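PDB 4UPK: phosphonate monoester hydrolase from Ruegeria pomeroyi, which belongs to the sulfatase family of the alkaline phosphatase superfamily, an alpha/beta fold in which helices pack on a large central beta sheet. Local coordinates for residues I39-C48 and Y313-I324; R74-C82 and Q429-I437. All coordinates share one frame; numbering follows the deposited sequence.

Contacts 1 and 2 lie at two places on one framework, the large mixed sheet of the sulfatase fold. In contact 1, strand 35-41 of that sheet and the loop after it pack against helix 303-333; in contact 2, the chain leaving strand 70-76 runs beside strand 431-436, an outer strand of a separate four-stranded antiparallel sheet. Their centres are about 20 Å apart and their nearest atoms about 5 Å, without touching. Both are buried; the centres of contacts 1 and 2 lie about 12 Å and 10 Å from the centre of the chain. Shared neighbours bring them together: Asp42 touches His348, Gln43 touches Lys360, and Asn80 touches both. Along the sequence the four segments alternate between the two contacts.

Contact 1: residues I39-C48 and Y313-I324; sequences IIIDQLRADC and YLGLATEVDTHI
The Tyr313 ring meets segment 39-48 with its edge: Gln43 O lies in the ring plane, beside the hydroxyl on the CE2 side, Arg45 N is also near that plane, and Cys48 SG flanks CE1 at 4.1 Å. The guanidinium of Arg45, 86° from the ring plane, takes the Asp47 carboxylate at its own edge, NE and NH2 each bonding one oxygen, while NH2 also reaches Asp354. This is helix-on-sheet packing in the alpha/beta core of the sulfatase fold, with strand 39-41 nearly antiparallel to helix 313-324. CG of Tyr313 stands anti to the backbone N (chi1 171°), and the hydroxyl ends in the turn after the strand. There Tyr313 OH donates to Gln43 O, at a modelled 2.5 Å so short that its exact length is doubtful, and accepts from Arg45 N at 3.1 Å; the two bonds tie the phenol to the loop backbone. Farther along the helix the contact is apolar. Leu44 CD1 rests on Ala317 CB at 3.6 Å, where the backbones are nearest (CA atoms 7.2 Å apart). Ile41 and Val320 meet tip to tip, whereas Ile324 slants across the end of Ile41. Tyr239 of the adjoining strand also touches Ile39 and Ile324. At the other end, Cys48 SG sits 3.8 Å from Leu314 CD2.

Contact 2: residues R74-C82 and Q429-I437; sequences RHYSVTNPC and QYSFSELDI
Ser433 OG donates to Ser77 O at 2.7 Å, in the carbonyl plane, at the tight middle of a contact where residues 76-80 run almost parallel to strand 431-436. One residue on, Glu434 N reaches Val78 O at 2.8 Å from above the carbonyl plane, and Ser433 CA adds a CA-H...O contact to the same oxygen. A chi1 of -169° carries Thr79 OG1 away from its own N and over to Glu434 O, which it bonds from 58° out of that carbonyl's plane; Asn80 N adds a weak bond to this oxygen. Leu435 CD1 closes this end against Asn80 CB at 3.5 Å. The Tyr76 end is looser: its ring comes no nearer than 3.9 Å, CD1 to Ser431 OG, and a water between Tyr76 O and Phe432 O makes only weak bonds. A second water is held more firmly, donating to Val78 O and Glu434 OE2, an oxygen also bonded by Met96 N. Arg463, on the neighbouring strand, is a polar partner of both Ser431 and Ser433. Hydroxyls and water thus supplement the backbone bonds, consistent with a largely polar junction between an outer strand of the four-stranded antiparallel sheet and the loop after strand 70-76.

Contact 1: residues I39-C48 and Y313-I324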
loop_
_atom_site.group_PDB
_atom_site.type_symbol
_atom_site.label_atom_id
_atom_site.label_comp_id
_atom_site.label_asym_id
_atom_site.label_seq_id
_atom_site.Cartn_x
_atom_site.Cartn_y
_atom_site.Cartn_z
ATOM N N ILE A 39 -15.738 18.831 21.163
ATOM C CA ILE A 39 -15.480 18.417 22.548
ATOM C C ILE A 39 -16.293 17.169 22.853
ATOM O O ILE A 39 -17.505 17.150 22.612
ATOM C CB ILE A 39 -15.708 19.514 23.656
ATOM C CG1 ILE A 39 -14.962 20.813 23.354
ATOM C CG2 ILE A 39 -15.345 18.971 25.094
ATOM C CD1 ILE A 39 -15.347 21.973 24.315
ATOM N N ILE A 40 -15.613 16.159 23.440
ATOM C CA ILE A 40 -16.194 14.909 23.896
ATOM C C ILE A 40 -15.822 14.713 25.367
ATOM O O ILE A 40 -14.633 14.612 25.713
ATOM C CB ILE A 40 -15.824 13.659 23.004
ATOM C CG1 ILE A 40 -16.284 13.849 21.540
ATOM C CG2 ILE A 40 -16.401 12.350 23.618
ATOM C CD1 ILE A 40 -15.880 12.753 20.589
ATOM N N ILE A 41 -16.851 14.680 26.225
ATOM C CA ILE A 41 -16.711 14.442 27.657
ATOM C C ILE A 41 -16.942 12.926 27.795
ATOM O O ILE A 41 -17.899 12.413 27.234
ATOM C CB ILE A 41 -17.735 15.282 28.500
ATOM C CG1 ILE A 41 -17.567 16.796 28.273
ATOM C CG2 ILE A 41 -17.637 14.961 30.009
ATOM C CD1 ILE A 41 -18.805 17.650 28.708
ATOM N N ASP A 42 -16.047 12.212 28.481
ATOM C CA ASP A 42 -16.211 10.782 28.689
ATOM C C ASP A 42 -17.165 10.562 29.895
ATOM O O ASP A 42 -17.023 11.223 30.947
ATOM C CB ASP A 42 -14.848 10.121 28.963
ATOM C CG ASP A 42 -14.673 8.704 28.446
ATOM O OD1 ASP A 42 -15.344 7.796 28.971
ATOM O OD2 ASP A 42 -13.813 8.493 27.554
ATOM N N GLN A 43 -18.161 9.663 29.703
ATOM C CA GLN A 43 -19.109 9.149 30.699
ATOM C C GLN A 43 -20.150 10.091 31.297
ATOM O O GLN A 43 -20.779 9.701 32.273
ATOM C CB GLN A 43 -18.361 8.343 31.786
ATOM C CG GLN A 43 -18.840 6.916 31.951
ATOM C CD GLN A 43 -17.751 5.948 32.363
ATOM O OE1 GLN A 43 -17.673 5.511 33.507
ATOM N NE2 GLN A 43 -16.897 5.561 31.432
ATOM N N LEU A 44 -20.378 11.293 30.718
ATOM C CA LEU A 44 -21.403 12.232 31.211
ATOM C C LEU A 44 -22.837 11.826 30.792
ATOM O O LEU A 44 -23.127 11.723 29.597
ATOM C CB LEU A 44 -21.088 13.711 30.864
ATOM C CG LEU A 44 -21.969 14.813 31.545
ATOM C CD1 LEU A 44 -21.792 14.850 33.045
ATOM C CD2 LEU A 44 -21.725 16.189 30.936
ATOM N N ARG A 45 -23.720 11.570 31.787
ATOM C CA ARG A 45 -25.112 11.162 31.543
ATOM C C ARG A 45 -25.910 12.307 30.962
ATOM O O ARG A 45 -25.673 13.455 31.336
ATOM C CB ARG A 45 -25.791 10.706 32.849
ATOM C CG ARG A 45 -25.361 9.336 33.345
ATOM C CD ARG A 45 -25.783 9.114 34.784
ATOM N NE ARG A 45 -27.236 9.034 34.927
ATOM C CZ ARG A 45 -27.905 7.952 35.315
ATOM N NH1 ARG A 45 -27.261 6.826 35.588
ATOM N NH2 ARG A 45 -29.227 7.987 35.430
ATOM N N ALA A 46 -26.861 11.998 30.057
ATOM C CA ALA A 46 -27.770 12.979 29.464
ATOM C C ALA A 46 -28.637 13.652 30.559
ATOM O O ALA A 46 -28.843 14.866 30.496
ATOM C CB ALA A 46 -28.666 12.313 28.430
ATOM N N ASP A 47 -29.093 12.871 31.568
ATOM C CA ASP A 47 -29.942 13.363 32.663
ATOM C C ASP A 47 -29.287 14.344 33.650
ATOM O O ASP A 47 -29.984 14.936 34.466
ATOM C CB ASP A 47 -30.728 12.226 33.356
ATOM C CG ASP A 47 -29.945 11.234 34.211
ATOM O OD1 ASP A 47 -28.698 11.357 34.285
ATOM O OD2 ASP A 47 -30.579 10.347 34.809
ATOM N N CYS A 48 -27.961 14.545 33.541
ATOM C CA CYS A 48 -27.196 15.503 34.346
ATOM C C CYS A 48 -27.333 16.891 33.732
ATOM O O CYS A 48 -27.350 17.881 34.461
ATOM C CB CYS A 48 -25.736 15.080 34.452
ATOM S SG CYS A 48 -25.474 13.644 35.508
ATOM N N TYR A 313 -18.761 11.992 41.338
ATOM C CA TYR A 313 -19.013 11.996 39.893
ATOM C C TYR A 313 -19.611 13.342 39.443
ATOM O O TYR A 313 -19.123 13.925 38.468
ATOM C CB TYR A 313 -19.964 10.836 39.532
ATOM C CG TYR A 313 -20.472 10.847 38.104
ATOM C CD1 TYR A 313 -21.644 11.522 37.763
ATOM C CD2 TYR A 313 -19.823 10.131 37.108
ATOM C CE1 TYR A 313 -22.132 11.519 36.454
ATOM C CE2 TYR A 313 -20.304 10.117 35.795
ATOM C CZ TYR A 313 -21.460 10.810 35.476
ATOM O OH TYR A 313 -21.952 10.796 34.185
ATOM N N LEU A 314 -20.662 13.824 40.147
ATOM C CA LEU A 314 -21.304 15.101 39.861
ATOM C C LEU A 314 -20.355 16.287 40.079
ATOM O O LEU A 314 -20.406 17.243 39.314
ATOM C CB LEU A 314 -22.610 15.281 40.668
ATOM C CG LEU A 314 -23.752 14.287 40.420
ATOM C CD1 LEU A 314 -24.858 14.486 41.438
ATOM C CD2 LEU A 314 -24.307 14.410 38.994
ATOM N N GLY A 315 -19.468 16.185 41.067
ATOM C CA GLY A 315 -18.458 17.208 41.365
ATOM C C GLY A 315 -17.416 17.349 40.266
ATOM O O GLY A 315 -17.044 18.463 39.917
ATOM N N LEU A 316 -17.005 16.214 39.644
ATOM C CA LEU A 316 -16.077 16.143 38.499
ATOM C C LEU A 316 -16.707 16.723 37.230
ATOM O O LEU A 316 -15.996 17.369 36.451
ATOM C CB LEU A 316 -15.586 14.705 38.251
ATOM C CG LEU A 316 -14.599 14.133 39.268
ATOM C CD1 LEU A 316 -14.471 12.598 39.095
ATOM C CD2 LEU A 316 -13.249 14.812 39.168
ATOM N N ALA A 317 -18.024 16.501 37.020
ATOM C CA ALA A 317 -18.807 17.064 35.904
ATOM C C ALA A 317 -18.859 18.611 36.057
ATOM O O ALA A 317 -18.624 19.313 35.083
ATOM C CB ALA A 317 -20.206 16.484 35.885
ATOM N N THR A 318 -19.086 19.128 37.277
ATOM C CA THR A 318 -19.064 20.576 37.548
ATOM C C THR A 318 -17.643 21.167 37.228
ATOM O O THR A 318 -17.562 22.209 36.592
ATOM C CB THR A 318 -19.655 20.872 38.954
ATOM O OG1 THR A 318 -21.056 20.593 38.904
ATOM C CG2 THR A 318 -19.457 22.340 39.416
ATOM N N GLU A 319 -16.550 20.473 37.610
ATOM C CA GLU A 319 -15.201 20.926 37.300
ATOM C C GLU A 319 -14.935 20.915 35.777
ATOM O O GLU A 319 -14.307 21.834 35.270
ATOM C CB GLU A 319 -14.146 20.134 38.077
ATOM C CG GLU A 319 -12.732 20.718 37.924
ATOM C CD GLU A 319 -11.616 19.768 38.314
ATOM O OE1 GLU A 319 -11.871 18.545 38.373
ATOM O OE2 GLU A 319 -10.491 20.244 38.588
ATOM N N VAL A 320 -15.472 19.934 35.042
ATOM C CA VAL A 320 -15.355 19.902 33.568
ATOM C C VAL A 320 -16.068 21.135 32.998
ATOM O O VAL A 320 -15.519 21.829 32.135
ATOM C CB VAL A 320 -15.890 18.558 32.985
ATOM C CG1 VAL A 320 -16.270 18.670 31.509
ATOM C CG2 VAL A 320 -14.888 17.433 33.220
ATOM N N ASP A 321 -17.280 21.411 33.518
ATOM C CA ASP A 321 -18.072 22.573 33.157
ATOM C C ASP A 321 -17.298 23.889 33.307
ATOM O O ASP A 321 -17.302 24.654 32.362
ATOM C CB ASP A 321 -19.365 22.636 33.956
ATOM C CG ASP A 321 -20.307 23.657 33.385
ATOM O OD1 ASP A 321 -21.058 23.307 32.463
ATOM O OD2 ASP A 321 -20.227 24.837 33.797
ATOM N N THR A 322 -16.665 24.160 34.477
ATOM C CA THR A 322 -15.887 25.396 34.748
ATOM C C THR A 322 -14.782 25.595 33.709
ATOM O O THR A 322 -14.604 26.705 33.229
ATOM C CB THR A 322 -15.291 25.381 36.178
ATOM O OG1 THR A 322 -16.302 25.091 37.146
ATOM C CG2 THR A 322 -14.579 26.683 36.548
ATOM N N HIS A 323 -14.051 24.522 33.368
ATOM C CA HIS A 323 -12.985 24.561 32.376
ATOM C C HIS A 323 -13.472 24.739 30.935
ATOM O O HIS A 323 -12.772 25.377 30.160
ATOM C CB HIS A 323 -11.981 23.410 32.562
ATOM C CG HIS A 323 -11.160 23.591 33.795
ATOM N ND1 HIS A 323 -10.126 24.497 33.833
ATOM C CD2 HIS A 323 -11.317 23.056 35.028
ATOM C CE1 HIS A 323 -9.658 24.464 35.072
ATOM N NE2 HIS A 323 -10.346 23.613 35.828
ATOM N N ILE A 324 -14.682 24.254 30.592
ATOM C CA ILE A 324 -15.298 24.427 29.260
ATOM C C ILE A 324 -15.682 25.910 29.067
ATOM O O ILE A 324 -15.575 26.424 27.962
ATOM C CB ILE A 324 -16.474 23.409 28.987
ATOM C CG1 ILE A 324 -15.903 22.017 28.689
ATOM C CG2 ILE A 324 -17.431 23.871 27.828
ATOM C CD1 ILE A 324 -16.929 20.875 28.557
#

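Contact 2: residues R74-C82 and Q429-I437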
loop_
_atom_site.group_PDB
_atom_site.type_symbol
_atom_site.label_atom_id
_atom_site.label_comp_id
_atom_site.label_asym_id
_atom_site.label_seq_id
_atom_site.Cartn_x
_atom_site.Cartn_y
_atom_site.Cartn_z
ATOM N N ARG A 74 -32.855 13.167 22.338
ATOM C CA ARG A 74 -32.998 11.722 22.137
ATOM C C ARG A 74 -31.753 11.182 21.426
ATOM O O ARG A 74 -31.857 10.451 20.442
ATOM C CB ARG A 74 -34.304 11.415 21.366
ATOM C CG ARG A 74 -35.030 10.183 21.884
ATOM C CD ARG A 74 -36.471 10.114 21.409
ATOM N NE ARG A 74 -37.226 9.049 22.084
ATOM C CZ ARG A 74 -37.712 7.961 21.483
ATOM N NH1 ARG A 74 -37.539 7.778 20.178
ATOM N NH2 ARG A 74 -38.382 7.052 22.183
ATOM N N HIS A 75 -30.565 11.562 21.942
ATOM C CA HIS A 75 -29.262 11.203 21.394
ATOM C C HIS A 75 -28.650 10.007 22.110
ATOM O O HIS A 75 -28.482 10.018 23.333
ATOM C CB HIS A 75 -28.314 12.408 21.406
ATOM C CG HIS A 75 -27.060 12.189 20.627
ATOM N ND1 HIS A 75 -27.064 12.174 19.243
ATOM C CD2 HIS A 75 -25.802 11.957 21.061
ATOM C CE1 HIS A 75 -25.810 11.955 18.881
ATOM N NE2 HIS A 75 -25.017 11.809 19.937
ATOM N N TYR A 76 -28.304 8.967 21.329
ATOM C CA TYR A 76 -27.789 7.717 21.870
ATOM C C TYR A 76 -26.516 7.265 21.219
ATOM O O TYR A 76 -26.360 7.387 20.010
ATOM C CB TYR A 76 -28.869 6.609 21.751
ATOM C CG TYR A 76 -30.092 6.868 22.601
ATOM C CD1 TYR A 76 -31.112 7.707 22.157
ATOM C CD2 TYR A 76 -30.229 6.290 23.860
ATOM C CE1 TYR A 76 -32.188 8.044 22.984
ATOM C CE2 TYR A 76 -31.332 6.581 24.673
ATOM C CZ TYR A 76 -32.308 7.457 24.224
ATOM O OH TYR A 76 -33.415 7.760 24.988
ATOM N N SER A 77 -25.604 6.707 22.032
ATOM C CA SER A 77 -24.375 6.084 21.544
ATOM C C SER A 77 -24.821 4.804 20.773
ATOM O O SER A 77 -25.744 4.130 21.233
ATOM C CB SER A 77 -23.480 5.709 22.721
ATOM O OG SER A 77 -22.304 5.088 22.238
ATOM N N VAL A 78 -24.226 4.500 19.601
ATOM C CA VAL A 78 -24.599 3.313 18.817
ATOM C C VAL A 78 -23.854 2.069 19.280
ATOM O O VAL A 78 -24.145 0.957 18.830
ATOM C CB VAL A 78 -24.534 3.501 17.273
ATOM C CG1 VAL A 78 -25.258 4.762 16.836
ATOM C CG2 VAL A 78 -23.091 3.483 16.756
ATOM N N THR A 79 -22.876 2.248 20.168
ATOM C CA THR A 79 -22.118 1.119 20.694
ATOM C C THR A 79 -21.419 1.439 21.976
ATOM O O THR A 79 -21.343 2.597 22.352
ATOM C CB THR A 79 -21.251 0.402 19.634
ATOM O OG1 THR A 79 -20.766 -0.828 20.174
ATOM C CG2 THR A 79 -20.123 1.250 19.135
ATOM N N ASN A 80 -20.890 0.403 22.627
ATOM C CA ASN A 80 -20.167 0.498 23.878
ATOM C C ASN A 80 -19.143 -0.660 24.011
ATOM O O ASN A 80 -19.317 -1.724 23.374
ATOM C CB ASN A 80 -21.157 0.480 25.046
ATOM C CG ASN A 80 -21.376 1.824 25.662
ATOM O OD1 ASN A 80 -20.427 2.527 25.980
ATOM N ND2 ASN A 80 -22.619 2.171 25.923
ATOM N N PRO A 81 -18.061 -0.469 24.808
ATOM C CA PRO A 81 -17.702 0.720 25.603
ATOM C C PRO A 81 -16.930 1.794 24.834
ATOM O O PRO A 81 -17.182 1.998 23.655
ATOM C CB PRO A 81 -16.995 0.130 26.830
ATOM C CG PRO A 81 -16.562 -1.278 26.422
ATOM C CD PRO A 81 -17.069 -1.533 25.011
ATOM N N CYS A 82 -16.046 2.528 25.532
ATOM C CA CYS A 82 -15.234 3.642 25.042
ATOM C C CYS A 82 -14.635 3.461 23.655
ATOM O O CYS A 82 -14.884 4.309 22.799
ATOM C CB CYS A 82 -14.181 4.026 26.074
ATOM S SG CYS A 82 -13.912 2.754 27.331
ATOM N N GLN A 429 -36.884 6.804 12.953
ATOM C CA GLN A 429 -38.053 6.707 13.835
ATOM C C GLN A 429 -37.759 5.837 15.084
ATOM O O GLN A 429 -38.601 5.659 15.968
ATOM C CB GLN A 429 -39.307 6.293 13.072
ATOM C CG GLN A 429 -39.861 7.473 12.269
ATOM C CD GLN A 429 -41.168 7.157 11.620
ATOM O OE1 GLN A 429 -41.221 6.755 10.451
ATOM N NE2 GLN A 429 -42.251 7.348 12.361
ATOM N N TYR A 430 -36.525 5.330 15.142
ATOM C CA TYR A 430 -35.987 4.487 16.198
ATOM C C TYR A 430 -34.472 4.687 16.227
ATOM O O TYR A 430 -33.896 5.116 15.234
ATOM C CB TYR A 430 -36.318 2.990 15.931
ATOM C CG TYR A 430 -35.694 2.433 14.676
ATOM C CD1 TYR A 430 -34.389 1.945 14.679
ATOM C CD2 TYR A 430 -36.388 2.430 13.473
ATOM C CE1 TYR A 430 -33.791 1.470 13.512
ATOM C CE2 TYR A 430 -35.806 1.953 12.302
ATOM C CZ TYR A 430 -34.507 1.468 12.325
ATOM O OH TYR A 430 -33.935 1.021 11.152
ATOM N N SER A 431 -33.825 4.340 17.341
ATOM C CA SER A 431 -32.366 4.386 17.442
ATOM C C SER A 431 -31.845 2.954 17.626
ATOM O O SER A 431 -32.580 2.043 18.026
ATOM C CB SER A 431 -31.899 5.337 18.547
ATOM O OG SER A 431 -32.258 4.856 19.832
ATOM N N PHE A 432 -30.595 2.746 17.268
ATOM C CA PHE A 432 -29.991 1.429 17.295
ATOM C C PHE A 432 -28.606 1.433 17.995
ATOM O O PHE A 432 -27.730 2.240 17.653
ATOM C CB PHE A 432 -29.890 0.926 15.831
ATOM C CG PHE A 432 -29.284 -0.437 15.651
ATOM C CD1 PHE A 432 -30.071 -1.581 15.730
ATOM C CD2 PHE A 432 -27.935 -0.578 15.352
ATOM C CE1 PHE A 432 -29.520 -2.837 15.524
ATOM C CE2 PHE A 432 -27.386 -1.829 15.142
ATOM C CZ PHE A 432 -28.176 -2.953 15.248
ATOM N N SER A 433 -28.408 0.499 18.926
ATOM C CA SER A 433 -27.139 0.331 19.643
ATOM C C SER A 433 -26.686 -1.122 19.629
ATOM O O SER A 433 -27.501 -2.016 19.501
ATOM C CB SER A 433 -27.235 0.840 21.085
ATOM O OG SER A 433 -27.622 2.201 21.103
ATOM N N GLU A 434 -25.386 -1.347 19.755
ATOM C CA GLU A 434 -24.778 -2.671 19.776
ATOM C C GLU A 434 -23.786 -2.813 20.937
ATOM O O GLU A 434 -23.197 -1.831 21.400
ATOM C CB GLU A 434 -24.044 -2.962 18.455
ATOM C CG GLU A 434 -24.942 -3.144 17.251
ATOM C CD GLU A 434 -24.162 -3.440 15.988
ATOM O OE1 GLU A 434 -23.787 -4.615 15.779
ATOM O OE2 GLU A 434 -23.792 -2.474 15.288
ATOM N N LEU A 435 -23.575 -4.056 21.375
ATOM C CA LEU A 435 -22.615 -4.372 22.432
ATOM C C LEU A 435 -22.037 -5.730 22.116
ATOM O O LEU A 435 -22.634 -6.486 21.357
ATOM C CB LEU A 435 -23.321 -4.368 23.822
ATOM C CG LEU A 435 -22.442 -4.358 25.084
ATOM C CD1 LEU A 435 -21.851 -2.976 25.348
ATOM C CD2 LEU A 435 -23.254 -4.788 26.308
ATOM N N ASP A 436 -20.836 -6.004 22.613
ATOM C CA ASP A 436 -20.214 -7.303 22.432
ATOM C C ASP A 436 -19.808 -7.777 23.810
ATOM O O ASP A 436 -19.021 -7.099 24.490
ATOM C CB ASP A 436 -19.023 -7.288 21.446
ATOM C CG ASP A 436 -18.614 -8.697 21.042
ATOM O OD1 ASP A 436 -18.087 -9.429 21.898
ATOM O OD2 ASP A 436 -18.922 -9.102 19.908
ATOM N N ILE A 437 -20.411 -8.915 24.240
ATOM C CA ILE A 437 -20.211 -9.543 25.546
ATOM C C ILE A 437 -19.262 -10.757 25.510
ATOM O O ILE A 437 -19.347 -11.638 26.366
ATOM C CB ILE A 437 -21.540 -9.756 26.349
ATOM C CG1 ILE A 437 -22.527 -10.683 25.627
ATOM C CG2 ILE A 437 -22.169 -8.407 26.722
ATOM C CD1 ILE A 437 -23.596 -11.197 26.450
HETATM O O HOH W 1 -28.436 4.829 19.109
HETATM O O HOH W 2 -23.652 0.216 16.193
#